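Local coordinates for alpha-galactosidase (Umbelopsis vinacea, PDB 3A5V), which catalyses the hydrolysis of terminal alpha-galactosyl residues as a tetrameric glycoside hydrolase of family 27, at residues 137-151 / 163-176. Sequence-based numbering, arbitrary orientation. Where two conformers were deposited one is given.
Sequences SGTPKLSYDRYKAMG and YSLCNWGEDGPWNF
Leu-165 lies over one face of the Tyr-147 ring in a CH-pi contact, with CG 4.1 Å from the ring centroid. The Tyr-163 hydroxyl sits at the edge of that ring, in its plane. Asn-167 CB packs obliquely against the same ring near the hydroxyl end (CE2, CZ and OH). Phe-176 has one face on the first turn of helix 140-151, toward Pro-140 O and Tyr-144 N. Pro-173 CA covers its opposite face, and Asn-167 ND2 and Glu-170 O lie at its edge. Helix 140-151 and strand 163-165 are part of a beta-alpha-beta unit of the TIM barrel and run nearly antiparallel; Asn-167 to Phe-176 follow in the loop and short helix after the strand.

Tyr-147 CG stands anti to its carbonyl carbon (chi1 -76°), which carries the ring toward the strand. Its OH bonds Asp-129 O on the neighbouring barrel strand. Tyr-163 OH donates to Tyr-147 O at 2.6 Å, in the carbonyl plane and on a lone pair. That oxygen also accepts Gly-151 N of the helix. The Tyr-144 hydroxyl bonds Gln-134 of a second subunit, so this surface also reaches the tetramer interface.

At the other end, Asp-171 ties the loop to the helix start. Asp-171 OD2 accepts Gly-138 N on its syn side at 2.8 Å, with a nearly straight N-H (169°). Ser-143 OG donates to the anti lone pair of Asp-171 OD2 at 2.5 Å. With an alanine in place of Asp-171, Gly-138 N and the Ser-143 hydroxyl would probably lose their shared acceptor, and the loop its firmest hold on the helix start would weaken. Ser-137 OG meets Glu-170 OE2 from above the carboxylate plane. A water donates to Ser-143 OG and Glu-170 OE1, and accepts from Asn-167 ND2 at 2.9 Å.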
ATOM      1  N   SER A 137      -0.708  15.354  -0.896  1.00 12.64           N
ATOM      2  CA  SER A 137       0.201  14.263  -1.242  1.00 12.85           C
ATOM      3  C   SER A 137      -0.565  12.963  -1.015  1.00 13.22           C
ATOM      4  O   SER A 137      -1.694  13.000  -0.516  1.00 13.03           O
ATOM      5  CB  SER A 137       1.460  14.312  -0.350  1.00 12.96           C
ATOM      6  OG  SER A 137       1.189  13.812   0.957  1.00 14.70           O
ATOM      7  N   GLY A 138       0.030  11.830  -1.396  1.00 13.12           N
ATOM      8  CA  GLY A 138      -0.599  10.515  -1.225  1.00 13.34           C
ATOM      9  C   GLY A 138      -0.927   9.838  -2.554  1.00 13.31           C
ATOM     10  O   GLY A 138      -1.179   8.626  -2.592  1.00 13.38           O
ATOM     11  N   THR A 139      -0.989  10.628  -3.628  1.00 12.25           N
ATOM     12  CA  THR A 139      -0.979  10.107  -4.993  1.00 12.32           C
ATOM     13  C   THR A 139       0.090  10.883  -5.769  1.00 11.69           C
ATOM     14  O   THR A 139       0.400  12.034  -5.403  1.00 10.93           O
ATOM     15  CB  THR A 139      -2.333  10.263  -5.747  1.00 12.77           C
ATOM     16  OG1 THR A 139      -2.589  11.656  -5.978  1.00 13.08           O
ATOM     17  CG2 THR A 139      -3.523   9.583  -4.985  1.00 13.73           C
ATOM     18  N   PRO A 140       0.650  10.268  -6.838  1.00 11.18           N
ATOM     19  CA  PRO A 140       1.550  10.979  -7.751  1.00 11.34           C
ATOM     20  C   PRO A 140       0.926  12.274  -8.284  1.00 11.27           C
ATOM     21  O   PRO A 140       1.628  13.285  -8.414  1.00 11.29           O
ATOM     22  CB  PRO A 140       1.750   9.968  -8.892  1.00 11.05           C
ATOM     23  CG  PRO A 140       1.631   8.643  -8.202  1.00 11.96           C
ATOM     24  CD  PRO A 140       0.509   8.848  -7.222  1.00 11.12           C
ATOM     25  N   LYS A 141      -0.375  12.253  -8.576  1.00 11.68           N
ATOM     26  CA  LYS A 141      -1.064  13.446  -9.100  1.00 11.81           C
ATOM     27  C   LYS A 141      -1.149  14.597  -8.093  1.00 11.89           C
ATOM     28  O   LYS A 141      -0.907  15.754  -8.450  1.00 11.95           O
ATOM     29  CB  LYS A 141      -2.470  13.099  -9.636  1.00 12.11           C
ATOM     30  CG  LYS A 141      -3.202  14.309 -10.319  1.00 12.00           C
ATOM     31  CD  LYS A 141      -2.435  14.879 -11.521  1.00 13.34           C
ATOM     32  CE  LYS A 141      -3.299  15.910 -12.333  1.00 14.96           C
ATOM     33  NZ  LYS A 141      -2.421  16.880 -13.101  1.00 15.79           N
ATOM     34  N   LEU A 142      -1.509  14.293  -6.844  1.00 12.12           N
ATOM     35  CA  LEU A 142      -1.522  15.334  -5.790  1.00 12.34           C
ATOM     36  C   LEU A 142      -0.155  16.001  -5.598  1.00 12.66           C
ATOM     37  O   LEU A 142      -0.051  17.249  -5.518  1.00 12.50           O
ATOM     38  CB  LEU A 142      -2.041  14.776  -4.447  1.00 12.46           C
ATOM     39  CG  LEU A 142      -3.550  14.503  -4.327  1.00 11.78           C
ATOM     40  CD1 LEU A 142      -3.867  13.560  -3.123  1.00 11.61           C
ATOM     41  CD2 LEU A 142      -4.300  15.816  -4.187  1.00 12.10           C
ATOM     42  N   SER A 143       0.890  15.184  -5.486  1.00 12.07           N
ATOM     43  CA  SER A 143       2.229  15.730  -5.283  1.00 11.70           C
ATOM     44  C   SER A 143       2.708  16.459  -6.549  1.00 12.07           C
ATOM     45  O   SER A 143       3.284  17.554  -6.461  1.00 11.96           O
ATOM     46  CB  SER A 143       3.213  14.637  -4.835  1.00 11.78           C
ATOM     47  OG  SER A 143       2.929  14.221  -3.490  1.00 11.18           O
ATOM     48  N   TYR A 144       2.442  15.868  -7.720  1.00 11.95           N
ATOM     49  CA  TYR A 144       2.777  16.518  -8.996  1.00 12.07           C
ATOM     50  C   TYR A 144       2.210  17.945  -9.120  1.00 11.93           C
ATOM     51  O   TYR A 144       2.939  18.872  -9.453  1.00 12.24           O
ATOM     52  CB  TYR A 144       2.301  15.673 -10.185  1.00 11.29           C
ATOM     53  CG  TYR A 144       2.561  16.318 -11.528  1.00 12.43           C
ATOM     54  CD1 TYR A 144       1.612  17.174 -12.109  1.00 11.50           C
ATOM     55  CD2 TYR A 144       3.746  16.065 -12.229  1.00 12.06           C
ATOM     56  CE1 TYR A 144       1.839  17.775 -13.358  1.00 11.85           C
ATOM     57  CE2 TYR A 144       3.990  16.667 -13.472  1.00 11.90           C
ATOM     58  CZ  TYR A 144       3.017  17.510 -14.028  1.00 12.42           C
ATOM     59  OH  TYR A 144       3.233  18.091 -15.251  1.00 12.93           O
ATOM     60  N   ASP A 145       0.911  18.112  -8.869  1.00 11.94           N
ATOM     61  CA  ASP A 145       0.277  19.418  -9.050  1.00 12.40           C
ATOM     62  C   ASP A 145       0.889  20.491  -8.138  1.00 12.07           C
ATOM     63  O   ASP A 145       1.119  21.621  -8.579  1.00 11.76           O
ATOM     64  CB  ASP A 145      -1.245  19.325  -8.860  1.00 12.21           C
ATOM     65  CG  ASP A 145      -1.943  18.661 -10.044  1.00 13.83           C
ATOM     66  OD1 ASP A 145      -1.372  18.629 -11.162  1.00 12.98           O
ATOM     67  OD2 ASP A 145      -3.075  18.175  -9.856  1.00 13.65           O
ATOM     68  N   ARG A 146       1.190  20.114  -6.897  1.00 11.96           N
ATOM     69  CA  ARG A 146       1.799  21.025  -5.922  1.00 11.77           C
ATOM     70  C   ARG A 146       3.215  21.459  -6.342  1.00 12.20           C
ATOM     71  O   ARG A 146       3.563  22.649  -6.227  1.00 12.79           O
ATOM     72  CB  ARG A 146       1.801  20.373  -4.525  1.00 11.71           C
ATOM     73  CG  ARG A 146       2.357  21.253  -3.358  1.00 12.13           C
ATOM     74  CD  ARG A 146       1.923  20.704  -1.978  1.00 11.50           C
ATOM     75  NE  ARG A 146       2.122  19.255  -1.917  1.00  9.58           N
ATOM     76  CZ  ARG A 146       3.253  18.663  -1.549  1.00  9.28           C
ATOM     77  NH1 ARG A 146       4.296  19.372  -1.116  1.00 10.15           N
ATOM     78  NH2 ARG A 146       3.330  17.341  -1.578  1.00 12.44           N
ATOM     79  N   TYR A 147       4.020  20.503  -6.823  1.00 11.77           N
ATOM     80  CA  TYR A 147       5.387  20.808  -7.287  1.00 11.96           C
ATOM     81  C   TYR A 147       5.424  21.489  -8.653  1.00 12.13           C
ATOM     82  O   TYR A 147       6.312  22.295  -8.920  1.00 11.27           O
ATOM     83  CB  TYR A 147       6.321  19.571  -7.212  1.00 11.68           C
ATOM     84  CG  TYR A 147       6.715  19.320  -5.777  1.00 11.29           C
ATOM     85  CD1 TYR A 147       7.590  20.190  -5.127  1.00 12.03           C
ATOM     86  CD2 TYR A 147       6.141  18.282  -5.034  1.00 11.01           C
ATOM     87  CE1 TYR A 147       7.925  20.013  -3.781  1.00 10.92           C
ATOM     88  CE2 TYR A 147       6.472  18.099  -3.677  1.00 12.53           C
ATOM     89  CZ  TYR A 147       7.358  18.975  -3.063  1.00 12.18           C
ATOM     90  OH  TYR A 147       7.692  18.835  -1.729  1.00 10.22           O
ATOM     91  N   LYS A 148       4.433  21.192  -9.486  1.00 12.44           N
ATOM     92  CA  LYS A 148       4.267  21.846 -10.791  1.00 13.05           C
ATOM     93  C   LYS A 148       3.931  23.352 -10.650  1.00 13.18           C
ATOM     94  O   LYS A 148       4.400  24.160 -11.462  1.00 13.00           O
ATOM     95  CB  LYS A 148       3.142  21.132 -11.560  0.60 13.15           C
ATOM     96  CG  LYS A 148       2.674  21.794 -12.860  0.60 15.74           C
ATOM     97  CD  LYS A 148       3.340  21.143 -14.036  0.60 18.04           C
ATOM     98  CE  LYS A 148       2.561  21.356 -15.307  0.60 19.43           C
ATOM     99  NZ  LYS A 148       3.271  20.711 -16.431  0.60 21.67           N
ATOM    100  N   ALA A 149       3.134  23.713  -9.634  1.00 12.78           N
ATOM    101  CA  ALA A 149       2.823  25.124  -9.343  1.00 13.56           C
ATOM    102  C   ALA A 149       4.104  25.955  -9.162  1.00 13.92           C
ATOM    103  O   ALA A 149       4.196  27.063  -9.687  1.00 13.92           O
ATOM    104  CB  ALA A 149       1.918  25.254  -8.096  1.00 13.43           C
ATOM    105  N   MET A 150       5.094  25.415  -8.438  1.00 13.38           N
ATOM    106  CA  MET A 150       6.372  26.132  -8.260  1.00 13.15           C
ATOM    107  C   MET A 150       7.256  26.027  -9.496  1.00 13.65           C
ATOM    108  O   MET A 150       7.924  27.000  -9.877  1.00 13.98           O
ATOM    109  CB  MET A 150       7.123  25.664  -7.005  1.00 12.77           C
ATOM    110  CG  MET A 150       8.477  26.356  -6.765  1.00 11.86           C
ATOM    111  SD  MET A 150       8.361  28.177  -6.681  1.00 14.58           S
ATOM    112  CE  MET A 150       7.823  28.396  -4.982  1.00 12.57           C
ATOM    113  N   GLY A 151       7.280  24.857 -10.137  1.00 13.70           N
ATOM    114  CA  GLY A 151       8.056  24.727 -11.381  1.00 14.10           C
ATOM    115  C   GLY A 151       7.640  25.779 -12.412  1.00 14.65           C
ATOM    116  O   GLY A 151       8.491  26.430 -13.031  1.00 14.02           O
ATOM    117  N   TYR A 163      15.883  23.592 -10.173  1.00 12.14           N
ATOM    118  CA  TYR A 163      14.746  23.224  -9.334  1.00 12.31           C
ATOM    119  C   TYR A 163      15.013  21.869  -8.664  1.00 12.32           C
ATOM    120  O   TYR A 163      14.909  20.815  -9.308  1.00 12.91           O
ATOM    121  CB  TYR A 163      13.456  23.203 -10.180  1.00 11.57           C
ATOM    122  CG  TYR A 163      12.139  23.019  -9.417  1.00 12.26           C
ATOM    123  CD1 TYR A 163      12.018  23.348  -8.063  1.00 10.56           C
ATOM    124  CD2 TYR A 163      11.001  22.568 -10.081  1.00 11.43           C
ATOM    125  CE1 TYR A 163      10.785  23.199  -7.375  1.00 10.94           C
ATOM    126  CE2 TYR A 163       9.771  22.427  -9.420  1.00 11.91           C
ATOM    127  CZ  TYR A 163       9.671  22.736  -8.072  1.00 12.46           C
ATOM    128  OH  TYR A 163       8.457  22.563  -7.439  1.00 11.07           O
ATOM    129  N   SER A 164      15.384  21.932  -7.386  1.00 11.88           N
ATOM    130  CA  SER A 164      15.756  20.755  -6.597  1.00 12.57           C
ATOM    131  C   SER A 164      14.548  20.394  -5.722  1.00 12.66           C
ATOM    132  O   SER A 164      14.211  21.133  -4.799  1.00 12.61           O
ATOM    133  CB  SER A 164      17.015  21.052  -5.762  1.00 12.97           C
ATOM    134  OG  SER A 164      17.214  20.159  -4.675  1.00 13.06           O
ATOM    135  N   LEU A 165      13.881  19.285  -6.042  1.00 11.88           N
ATOM    136  CA  LEU A 165      12.778  18.803  -5.188  1.00 13.09           C
ATOM    137  C   LEU A 165      13.305  18.198  -3.907  1.00 12.13           C
ATOM    138  O   LEU A 165      14.302  17.464  -3.911  1.00 12.61           O
ATOM    139  CB  LEU A 165      11.903  17.768  -5.914  1.00 12.72           C
ATOM    140  CG  LEU A 165      10.523  18.263  -6.335  1.00 15.68           C
ATOM    141  CD1 LEU A 165      10.634  19.474  -7.283  1.00 15.93           C
ATOM    142  CD2 LEU A 165       9.712  17.149  -6.952  1.00 15.15           C
ATOM    143  N   CYS A 166      12.610  18.487  -2.813  1.00 12.07           N
ATOM    144  CA  CYS A 166      12.907  17.875  -1.529  1.00 10.86           C
ATOM    145  C   CYS A 166      11.608  17.316  -0.898  1.00 10.84           C
ATOM    146  O   CYS A 166      11.132  17.823   0.120  1.00 10.07           O
ATOM    147  CB  CYS A 166      13.614  18.892  -0.611  1.00 11.54           C
ATOM    148  SG  CYS A 166      14.162  18.214   1.001  1.00 12.72           S
ATOM    149  N   ASN A 167      11.064  16.256  -1.510  1.00 10.55           N
ATOM    150  CA  ASN A 167       9.859  15.586  -1.003  1.00 10.74           C
ATOM    151  C   ASN A 167      10.124  14.140  -0.536  1.00 10.58           C
ATOM    152  O   ASN A 167       9.202  13.376  -0.295  1.00 10.43           O
ATOM    153  CB  ASN A 167       8.695  15.695  -2.006  1.00 10.53           C
ATOM    154  CG  ASN A 167       8.551  14.450  -2.905  1.00 11.74           C
ATOM    155  OD1 ASN A 167       9.541  13.847  -3.343  1.00 11.30           O
ATOM    156  ND2 ASN A 167       7.311  14.075  -3.174  1.00  8.74           N
ATOM    157  N   TRP A 168      11.413  13.787  -0.438  1.00 10.68           N
ATOM    158  CA  TRP A 168      11.882  12.618   0.285  1.00 10.58           C
ATOM    159  C   TRP A 168      11.431  11.295  -0.346  1.00 10.61           C
ATOM    160  O   TRP A 168      11.342  10.283   0.347  1.00 10.18           O
ATOM    161  CB  TRP A 168      11.384  12.646   1.740  1.00 10.56           C
ATOM    162  CG  TRP A 168      11.311  14.015   2.423  1.00 10.41           C
ATOM    163  CD1 TRP A 168      12.306  14.968   2.506  1.00 10.32           C
ATOM    164  CD2 TRP A 168      10.185  14.543   3.138  1.00 10.23           C
ATOM    165  NE1 TRP A 168      11.852  16.055   3.229  1.00 10.76           N
ATOM    166  CE2 TRP A 168      10.563  15.816   3.641  1.00 11.16           C
ATOM    167  CE3 TRP A 168       8.896  14.051   3.423  1.00  9.07           C
ATOM    168  CZ2 TRP A 168       9.696  16.611   4.410  1.00 11.14           C
ATOM    169  CZ3 TRP A 168       8.030  14.845   4.194  1.00  9.89           C
ATOM    170  CH2 TRP A 168       8.447  16.109   4.686  1.00 10.21           C
ATOM    171  N   GLY A 169      11.123  11.328  -1.638  1.00 11.20           N
ATOM    172  CA  GLY A 169      10.645  10.145  -2.378  1.00 11.21           C
ATOM    173  C   GLY A 169       9.144   9.884  -2.321  1.00 11.92           C
ATOM    174  O   GLY A 169       8.675   8.883  -2.866  1.00 11.58           O
ATOM    175  N   GLU A 170       8.381  10.778  -1.682  1.00 11.60           N
ATOM    176  CA  GLU A 170       6.940  10.549  -1.517  1.00 12.06           C
ATOM    177  C   GLU A 170       6.210  10.533  -2.875  1.00 11.26           C
ATOM    178  O   GLU A 170       6.429  11.401  -3.714  1.00 10.61           O
ATOM    179  CB  GLU A 170       6.303  11.564  -0.553  1.00 12.56           C
ATOM    180  CG  GLU A 170       4.839  11.232  -0.181  1.00 13.16           C
ATOM    181  CD  GLU A 170       4.168  12.311   0.681  1.00 13.59           C
ATOM    182  OE1 GLU A 170       4.563  13.510   0.626  1.00 14.79           O
ATOM    183  OE2 GLU A 170       3.210  11.952   1.388  1.00 14.07           O
ATOM    184  N   ASP A 171       5.377   9.513  -3.089  1.00 10.27           N
ATOM    185  CA  ASP A 171       4.603   9.360  -4.334  1.00 11.02           C
ATOM    186  C   ASP A 171       5.439   9.175  -5.616  1.00 10.43           C
ATOM    187  O   ASP A 171       4.907   9.323  -6.723  1.00 10.14           O
ATOM    188  CB  ASP A 171       3.614  10.537  -4.519  1.00 10.52           C
ATOM    189  CG  ASP A 171       2.650  10.675  -3.351  1.00 12.43           C
ATOM    190  OD1 ASP A 171       2.084   9.644  -2.937  1.00 11.84           O
ATOM    191  OD2 ASP A 171       2.467  11.803  -2.841  1.00 11.29           O
ATOM    192  N   GLY A 172       6.727   8.865  -5.465  1.00  9.98           N
ATOM    193  CA  GLY A 172       7.601   8.525  -6.604  1.00  9.26           C
ATOM    194  C   GLY A 172       7.966   9.662  -7.546  1.00  9.70           C
ATOM    195  O   GLY A 172       7.551   9.653  -8.717  1.00  9.89           O
ATOM    196  N   PRO A 173       8.773  10.635  -7.060  1.00  9.70           N
ATOM    197  CA  PRO A 173       9.189  11.766  -7.913  1.00  9.93           C
ATOM    198  C   PRO A 173      10.035  11.331  -9.123  1.00 10.12           C
ATOM    199  O   PRO A 173      10.027  12.029 -10.127  1.00 10.37           O
ATOM    200  CB  PRO A 173      10.004  12.649  -6.978  1.00  9.28           C
ATOM    201  CG  PRO A 173      10.506  11.689  -5.869  1.00  9.29           C
ATOM    202  CD  PRO A 173       9.363  10.711  -5.706  1.00  9.01           C
ATOM    203  N   TRP A 174      10.722  10.186  -9.031  1.00  9.92           N
ATOM    204  CA  TRP A 174      11.457   9.607 -10.177  1.00 10.13           C
ATOM    205  C   TRP A 174      10.536   9.311 -11.375  1.00 10.81           C
ATOM    206  O   TRP A 174      11.009   9.197 -12.509  1.00 11.22           O
ATOM    207  CB  TRP A 174      12.245   8.338  -9.759  1.00 10.33           C
ATOM    208  CG  TRP A 174      11.425   7.404  -8.911  1.00 10.21           C
ATOM    209  CD1 TRP A 174      10.521   6.468  -9.348  1.00 10.09           C
ATOM    210  CD2 TRP A 174      11.383   7.369  -7.479  1.00 10.34           C
ATOM    211  NE1 TRP A 174       9.942   5.836  -8.264  1.00 10.22           N
ATOM    212  CE2 TRP A 174      10.453   6.372  -7.109  1.00 11.28           C
ATOM    213  CE3 TRP A 174      12.069   8.071  -6.468  1.00 10.56           C
ATOM    214  CZ2 TRP A 174      10.186   6.045  -5.762  1.00 11.18           C
ATOM    215  CZ3 TRP A 174      11.807   7.756  -5.130  1.00 10.36           C
ATOM    216  CH2 TRP A 174      10.863   6.753  -4.788  1.00 10.64           C
ATOM    217  N   ASN A 175       9.229   9.176 -11.110  1.00 10.35           N
ATOM    218  CA  ASN A 175       8.200   9.074 -12.155  1.00 11.17           C
ATOM    219  C   ASN A 175       7.582  10.443 -12.485  1.00 10.90           C
ATOM    220  O   ASN A 175       7.539  10.840 -13.649  1.00 11.09           O
ATOM    221  CB  ASN A 175       7.070   8.098 -11.751  1.00 10.26           C
ATOM    222  CG  ASN A 175       7.582   6.703 -11.390  1.00 11.89           C
ATOM    223  OD1 ASN A 175       8.404   6.104 -12.105  1.00  9.90           O
ATOM    224  ND2 ASN A 175       7.078   6.169 -10.273  1.00 10.47           N
ATOM    225  N   PHE A 176       7.085  11.155 -11.467  1.00 11.27           N
ATOM    226  CA  PHE A 176       6.252  12.335 -11.717  1.00 11.52           C
ATOM    227  C   PHE A 176       7.000  13.643 -11.959  1.00 11.72           C
ATOM    228  O   PHE A 176       6.472  14.552 -12.610  1.00 11.35           O
ATOM    229  CB  PHE A 176       5.115  12.509 -10.673  1.00 11.79           C
ATOM    230  CG  PHE A 176       5.566  13.062  -9.315  1.00 13.29           C
ATOM    231  CD1 PHE A 176       5.934  14.412  -9.166  1.00 11.71           C
ATOM    232  CD2 PHE A 176       5.556  12.239  -8.173  1.00 11.90           C
ATOM    233  CE1 PHE A 176       6.319  14.928  -7.907  1.00 12.51           C
ATOM    234  CE2 PHE A 176       5.966  12.746  -6.897  1.00 13.13           C
ATOM    235  CZ  PHE A 176       6.350  14.100  -6.779  1.00 12.40           C
TER
HETATM  236  O   HOH W   1       4.847  14.867  -1.845  1.00 12.16           O